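PDB 1UCR: protein DsvD from Desulfovibrio vulgaris, which may play an essential role in dissimilatory sulfite reduction and possibly binds DNA through a winged-helix motif. Local coordinates for residues Q6-F11 / N25-L30. Residues are numbered along the deposited sequence; the frame is centred on the assembly and turned at random.
Sequences QKVVDF and NDFTDL
Val-8 and Phe-27 mark the closest backbone approach of two short helical segments, 6-11 and 25-30, with their CA atoms 7.5 Å apart; no hydrogen bond crosses, and four apolar side chains make the contact. The tighter pair is Phe-11 and Leu-30, whose side chains meet at roughly a right angle. With CG anti to the backbone N (chi1 170°), the Phe-11 ring reaches across to helix 24-30, and Leu-30 sets its CD1 methyl over one face. That methyl sits 3.4 Å from the ring centroid and only 9° off the normal, a CH-pi contact centred on the ring, while the other branch, CD2, comes no nearer than 4.1 Å, at Phe-11 CE1. One turn back on each helix, Val-8 and Phe-27 meet more lightly: Val-8 CG1 lies 4.0 Å from Phe-27 CE2, approaching the ring obliquely. On a part of helix 3-12 that makes no contact with 25-30, Gln-6 NE2 bonds Asp-10 OD1 and also Glu-50 OE1 of the second subunit. Within the winged-helix fold, Val-8 and Phe-27 continue into the core, both packing on Leu-43 of helix 36-48, with Val-39 of that helix also against Phe-27. Phe-11 meets Phe-22 edge-to-face, which links this two-helix contact to the short strand 22-23 leading into helix 24-30.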
loop_
_atom_site.group_PDB
_atom_site.type_symbol
_atom_site.label_atom_id
_atom_site.label_comp_id
_atom_site.label_asym_id
_atom_site.label_seq_id
_atom_site.Cartn_x
_atom_site.Cartn_y
_atom_site.Cartn_z
ATOM N N GLN B 6 -7.805 -3.894 -9.104
ATOM C CA GLN B 6 -6.505 -3.749 -9.683
ATOM C C GLN B 6 -6.386 -2.437 -10.467
ATOM O O GLN B 6 -5.339 -1.773 -10.450
ATOM C CB GLN B 6 -6.176 -4.943 -10.617
ATOM C CG GLN B 6 -4.722 -4.861 -11.125
ATOM C CD GLN B 6 -3.824 -5.096 -9.915
ATOM O OE1 GLN B 6 -3.873 -6.143 -9.283
ATOM N NE2 GLN B 6 -2.974 -4.150 -9.559
ATOM N N LYS B 7 -7.468 -2.014 -11.121
ATOM C CA LYS B 7 -7.442 -0.733 -11.860
ATOM C C LYS B 7 -7.285 0.451 -10.925
ATOM O O LYS B 7 -6.596 1.432 -11.252
ATOM C CB LYS B 7 -8.736 -0.611 -12.688
ATOM C CG LYS B 7 -8.739 -1.557 -13.921
ATOM C CD LYS B 7 -9.994 -1.363 -14.792
ATOM C CE LYS B 7 -9.919 -2.322 -15.980
ATOM N NZ LYS B 7 -11.060 -2.200 -16.899
ATOM N N VAL B 8 -7.915 0.403 -9.737
ATOM C CA VAL B 8 -7.670 1.463 -8.724
ATOM C C VAL B 8 -6.196 1.485 -8.339
ATOM O O VAL B 8 -5.567 2.560 -8.308
ATOM C CB VAL B 8 -8.559 1.204 -7.515
ATOM C CG1 VAL B 8 -8.209 2.084 -6.322
ATOM C CG2 VAL B 8 -10.033 1.380 -7.897
ATOM N N VAL B 9 -5.669 0.300 -7.948
ATOM C CA VAL B 9 -4.280 0.255 -7.515
ATOM C C VAL B 9 -3.346 0.760 -8.628
ATOM O O VAL B 9 -2.400 1.534 -8.391
ATOM C CB VAL B 9 -3.899 -1.158 -7.098
ATOM C CG1 VAL B 9 -2.420 -1.329 -6.805
ATOM C CG2 VAL B 9 -4.699 -1.518 -5.842
ATOM N N ASP B 10 -3.603 0.294 -9.876
ATOM C CA ASP B 10 -2.699 0.702 -10.969
ATOM C C ASP B 10 -2.742 2.211 -11.206
ATOM O O ASP B 10 -1.712 2.832 -11.485
ATOM C CB ASP B 10 -3.082 0.028 -12.283
ATOM C CG ASP B 10 -2.801 -1.490 -12.302
ATOM O OD1 ASP B 10 -2.149 -1.988 -11.359
ATOM O OD2 ASP B 10 -3.272 -2.145 -13.238
ATOM N N PHE B 11 -3.909 2.838 -11.106
ATOM C CA PHE B 11 -3.961 4.277 -11.256
ATOM C C PHE B 11 -3.110 4.968 -10.203
ATOM O O PHE B 11 -2.319 5.873 -10.466
ATOM C CB PHE B 11 -5.459 4.732 -11.185
ATOM C CG PHE B 11 -5.482 6.276 -11.102
ATOM C CD1 PHE B 11 -5.219 7.024 -12.256
ATOM C CD2 PHE B 11 -5.731 6.926 -9.932
ATOM C CE1 PHE B 11 -5.240 8.425 -12.183
ATOM C CE2 PHE B 11 -5.754 8.327 -9.819
ATOM C CZ PHE B 11 -5.457 9.047 -10.984
ATOM N N ASN B 25 -14.707 11.098 -5.818
ATOM C CA ASN B 25 -15.191 11.391 -7.143
ATOM C C ASN B 25 -14.090 11.364 -8.191
ATOM O O ASN B 25 -14.387 11.241 -9.367
ATOM C CB ASN B 25 -15.908 12.743 -7.191
ATOM C CG ASN B 25 -17.266 12.751 -6.566
ATOM O OD1 ASN B 25 -17.802 11.731 -6.164
ATOM N ND2 ASN B 25 -17.829 13.940 -6.487
ATOM N N ASP B 26 -12.797 11.415 -7.785
ATOM C CA ASP B 26 -11.756 11.126 -8.766
ATOM C C ASP B 26 -11.867 9.679 -9.277
ATOM O O ASP B 26 -11.626 9.420 -10.439
ATOM C CB ASP B 26 -10.362 11.340 -8.172
ATOM C CG ASP B 26 -9.947 12.812 -8.060
ATOM O OD1 ASP B 26 -10.108 13.538 -9.064
ATOM O OD2 ASP B 26 -9.433 13.165 -6.993
ATOM N N PHE B 27 -12.253 8.758 -8.373
ATOM C CA PHE B 27 -12.364 7.343 -8.787
ATOM C C PHE B 27 -13.606 7.126 -9.619
ATOM O O PHE B 27 -13.583 6.398 -10.621
ATOM C CB PHE B 27 -12.352 6.437 -7.551
ATOM C CG PHE B 27 -11.045 6.545 -6.809
ATOM C CD1 PHE B 27 -10.964 7.341 -5.683
ATOM C CD2 PHE B 27 -9.889 5.881 -7.263
ATOM C CE1 PHE B 27 -9.769 7.521 -5.022
ATOM C CE2 PHE B 27 -8.704 6.015 -6.563
ATOM C CZ PHE B 27 -8.653 6.836 -5.443
ATOM N N THR B 28 -14.733 7.762 -9.234
ATOM C CA THR B 28 -15.907 7.636 -10.110
ATOM C C THR B 28 -15.648 8.284 -11.462
ATOM O O THR B 28 -16.154 7.801 -12.495
ATOM C CB THR B 28 -17.187 8.158 -9.426
ATOM O OG1 THR B 28 -17.031 9.533 -9.092
ATOM C CG2 THR B 28 -17.516 7.367 -8.170
ATOM N N ASP B 29 -14.848 9.362 -11.511
ATOM C CA ASP B 29 -14.458 9.954 -12.810
ATOM C C ASP B 29 -13.694 8.982 -13.689
ATOM O O ASP B 29 -13.824 8.960 -14.893
ATOM C CB ASP B 29 -13.567 11.165 -12.550
ATOM C CG ASP B 29 -14.257 12.452 -12.158
ATOM O OD1 ASP B 29 -15.501 12.539 -12.267
ATOM O OD2 ASP B 29 -13.507 13.385 -11.814
ATOM N N LEU B 30 -12.824 8.179 -13.052
ATOM C CA LEU B 30 -12.011 7.217 -13.774
ATOM C C LEU B 30 -12.788 6.021 -14.214
ATOM O O LEU B 30 -12.400 5.411 -15.223
ATOM C CB LEU B 30 -10.842 6.720 -12.901
ATOM C CG LEU B 30 -9.765 7.772 -12.626
ATOM C CD1 LEU B 30 -8.846 7.241 -11.532
ATOM C CD2 LEU B 30 -8.960 8.086 -13.893
#